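Local structure of triacylglycerol lipase (Yarrowia lipolytica, 3O0D) at residues L83-T88 / A166-F171. The protein probably hydrolyses triacylglycerols as a secreted, glycosylated lipase of the alpha/beta-hydrolase fold. Residues are numbered along the deposited sequence; the frame is centred on the assembly and turned at random. Where two conformers were deposited one is given.
Sequences LVIRGT and AAALLF
Ile85 and Leu83 of strand 80-87 reach across to Ala167, Ala168 and Phe171 of helix 163-177. This is sheet-to-helix packing in the core of an alpha/beta-hydrolase fold. The helix follows strand 155-161, and a GxSxG sequence consistent with a nucleophile elbow spans the turn between them. Strand 80-87 lies beside and parallel to strand 155-161. The axes of the segments 83-87 and 166-171 come within 8.0 Å, with 138° between their N-to-C directions. No hydrogen bond joins the two segments, and the contact is apolar and buried.

Ala167 turns its methyl toward the strand. Its CB meets two branches of one side chain, Ile85 CD1 at 3.8 Å and Ile85 CG2 at 3.9 Å. Ala168 follows, and Ile85 CD1 comes to 3.7 Å from Ala168 N, against the helix backbone itself. The same methyl lies 4.2 Å from Ala168 CB. Ile85 CG1 is anti to its own carbonyl carbon (chi1 -47°), and the extended chi2 carries CD1 on to the helix while CG2 stays beside Ala167. The short alanine side chains are consistent with this close approach to the backbone. Val158 of strand 155-161 touches Leu83, Ile85 and Ala168.

One turn on from Ala167, the side chain of Phe171 leaves the helix toward the strand, and its ring meets Leu83. Thr136 and Leu144 of helix 127-150 also touch the Phe171 side chain. Leu83 and Phe171 cross at about a right angle, and the leucine comes tip first over one ring face. This is a CH-pi contact: Leu83 CD2 sits 3.6 Å from the centroid of the Phe171 ring, only 8° off the ring normal.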
ATOM      1  N   LEU A  83       9.913   2.604   4.024  1.00  9.12           N
ATOM      2  CA  LEU A  83      10.119   1.460   3.135  1.00  9.31           C
ATOM      3  C   LEU A  83       9.022   1.619   2.016  1.00  7.61           C
ATOM      4  O   LEU A  83       7.865   1.692   2.318  1.00 10.82           O
ATOM      5  CB  LEU A  83       9.845   0.183   3.909  1.00 10.50           C
ATOM      6  CG  LEU A  83       9.907  -1.073   2.973  1.00  8.92           C
ATOM      7  CD1 LEU A  83      11.241  -1.168   2.250  1.00 13.80           C
ATOM      8  CD2 LEU A  83       9.691  -2.297   3.885  1.00 12.82           C
ATOM      9  N   VAL A  84       9.507   1.658   0.756  1.00  9.43           N
ATOM     10  CA  VAL A  84       8.575   1.931  -0.342  1.00  8.13           C
ATOM     11  C   VAL A  84       8.773   0.771  -1.313  1.00 10.12           C
ATOM     12  O   VAL A  84       9.909   0.399  -1.611  1.00 10.59           O
ATOM     13  CB  VAL A  84       8.998   3.180  -1.039  1.00  9.27           C
ATOM     14  CG1 VAL A  84       8.178   3.403  -2.383  1.00 12.15           C
ATOM     15  CG2 VAL A  84       8.748   4.444  -0.085  1.00 10.00           C
ATOM     16  N   ILE A  85       7.623   0.229  -1.723  1.00  9.75           N
ATOM     17  CA  ILE A  85       7.689  -1.014  -2.548  1.00  9.24           C
ATOM     18  C   ILE A  85       6.800  -0.827  -3.788  1.00  9.83           C
ATOM     19  O   ILE A  85       5.782  -0.138  -3.764  1.00 11.73           O
ATOM     20  CB  ILE A  85       7.130  -2.151  -1.803  1.00  8.95           C
ATOM     21  CG1 ILE A  85       7.686  -2.227  -0.313  1.00 11.53           C
ATOM     22  CG2 ILE A  85       7.615  -3.496  -2.525  1.00 11.44           C
ATOM     23  CD1 ILE A  85       6.815  -3.136   0.625  1.00 10.29           C
ATOM     24  N   ARG A  86       7.196  -1.492  -4.884  0.50 11.41           N
ATOM     25  CA  ARG A  86       6.398  -1.482  -6.095  0.50 10.70           C
ATOM     26  C   ARG A  86       6.542  -2.907  -6.652  0.50  9.83           C
ATOM     27  O   ARG A  86       7.381  -3.652  -6.216  0.50 10.59           O
ATOM     28  CB  ARG A  86       6.972  -0.446  -7.123  0.50 11.15           C
ATOM     29  CG  ARG A  86       8.515  -0.510  -7.311  0.50 17.47           C
ATOM     30  CD  ARG A  86       9.141  -0.149  -8.625  0.50 21.77           C
ATOM     31  NE  ARG A  86       8.520  -0.648  -9.822  0.50 24.34           N
ATOM     32  CZ  ARG A  86       9.052  -0.469 -11.027  0.50 21.54           C
ATOM     33  NH1 ARG A  86      10.213   0.175 -11.162  0.50 19.16           N
ATOM     34  NH2 ARG A  86       8.424  -0.930 -12.089  0.50 24.99           N
ATOM     35  N   GLY A  87       5.690  -3.266  -7.573  1.00 11.82           N
ATOM     36  CA  GLY A  87       5.960  -4.482  -8.437  1.00 12.21           C
ATOM     37  C   GLY A  87       7.057  -4.220  -9.404  1.00 13.10           C
ATOM     38  O   GLY A  87       7.145  -3.153 -10.040  1.00 12.68           O
ATOM     39  N   THR A  88       7.962  -5.230  -9.627  1.00 12.51           N
ATOM     40  CA  THR A  88       8.957  -5.022 -10.598  1.00 13.36           C
ATOM     41  C   THR A  88       8.441  -5.034 -12.073  1.00 13.71           C
ATOM     42  O   THR A  88       8.903  -4.192 -12.903  1.00 14.49           O
ATOM     43  CB  THR A  88      10.073  -6.117 -10.507  1.00 14.78           C
ATOM     44  OG1 THR A  88      10.591  -6.085  -9.149  1.00 13.12           O
ATOM     45  CG2 THR A  88      11.245  -5.764 -11.497  1.00 14.48           C
ATOM     46  N   ALA A 166       0.076  -4.073  -1.993  1.00 12.19           N
ATOM     47  CA  ALA A 166      -0.133  -5.372  -1.344  1.00 13.63           C
ATOM     48  C   ALA A 166       1.069  -5.773  -0.525  1.00 11.08           C
ATOM     49  O   ALA A 166       0.838  -6.264   0.622  1.00 13.95           O
ATOM     50  CB  ALA A 166      -0.434  -6.454  -2.507  1.00 12.33           C
ATOM     51  N   ALA A 167       2.280  -5.662  -1.056  1.00 10.95           N
ATOM     52  CA  ALA A 167       3.534  -6.008  -0.349  1.00 11.51           C
ATOM     53  C   ALA A 167       3.596  -5.088   0.921  1.00 14.24           C
ATOM     54  O   ALA A 167       3.954  -5.567   2.020  1.00 15.80           O
ATOM     55  CB  ALA A 167       4.760  -5.779  -1.206  1.00 13.12           C
ATOM     56  N   ALA A 168       3.210  -3.837   0.799  1.00 12.80           N
ATOM     57  CA  ALA A 168       3.286  -2.932   1.958  1.00 12.06           C
ATOM     58  C   ALA A 168       2.351  -3.284   3.119  1.00 11.78           C
ATOM     59  O   ALA A 168       2.707  -3.228   4.256  1.00 13.19           O
ATOM     60  CB  ALA A 168       3.087  -1.449   1.512  1.00 10.94           C
ATOM     61  N   LEU A 169       1.153  -3.635   2.780  1.00 11.81           N
ATOM     62  CA  LEU A 169       0.154  -4.111   3.743  1.00 10.87           C
ATOM     63  C   LEU A 169       0.701  -5.333   4.530  1.00 12.12           C
ATOM     64  O   LEU A 169       0.746  -5.322   5.788  1.00 12.63           O
ATOM     65  CB  LEU A 169      -1.187  -4.373   3.109  1.00 13.09           C
ATOM     66  CG  LEU A 169      -2.177  -5.009   4.049  1.00 13.09           C
ATOM     67  CD1 LEU A 169      -2.403  -4.021   5.255  1.00 15.70           C
ATOM     68  CD2 LEU A 169      -3.553  -5.449   3.475  1.00 14.59           C
ATOM     69  N   LEU A 170       1.184  -6.324   3.769  1.00 12.10           N
ATOM     70  CA  LEU A 170       1.748  -7.507   4.415  1.00 11.69           C
ATOM     71  C   LEU A 170       3.020  -7.190   5.180  1.00 13.32           C
ATOM     72  O   LEU A 170       3.180  -7.742   6.296  1.00 14.81           O
ATOM     73  CB  LEU A 170       2.070  -8.586   3.324  1.00 13.17           C
ATOM     74  CG  LEU A 170       0.783  -9.075   2.737  1.00 15.04           C
ATOM     75  CD1 LEU A 170       1.136 -10.144   1.574  1.00 17.07           C
ATOM     76  CD2 LEU A 170      -0.095  -9.683   3.733  1.00 15.98           C
ATOM     77  N   PHE A 171       3.880  -6.301   4.655  1.00 10.51           N
ATOM     78  CA  PHE A 171       5.121  -5.997   5.341  1.00 12.48           C
ATOM     79  C   PHE A 171       4.743  -5.212   6.624  1.00 13.28           C
ATOM     80  O   PHE A 171       5.399  -5.408   7.709  1.00 13.90           O
ATOM     81  CB  PHE A 171       6.081  -5.175   4.461  1.00 12.38           C
ATOM     82  CG  PHE A 171       7.468  -5.281   4.888  1.00 12.98           C
ATOM     83  CD1 PHE A 171       8.367  -6.088   4.179  1.00 14.49           C
ATOM     84  CD2 PHE A 171       7.901  -4.654   6.087  1.00 10.51           C
ATOM     85  CE1 PHE A 171       9.705  -6.245   4.584  1.00 17.57           C
ATOM     86  CE2 PHE A 171       9.185  -4.823   6.520  1.00 14.58           C
ATOM     87  CZ  PHE A 171      10.136  -5.640   5.767  1.00 19.95           C
TER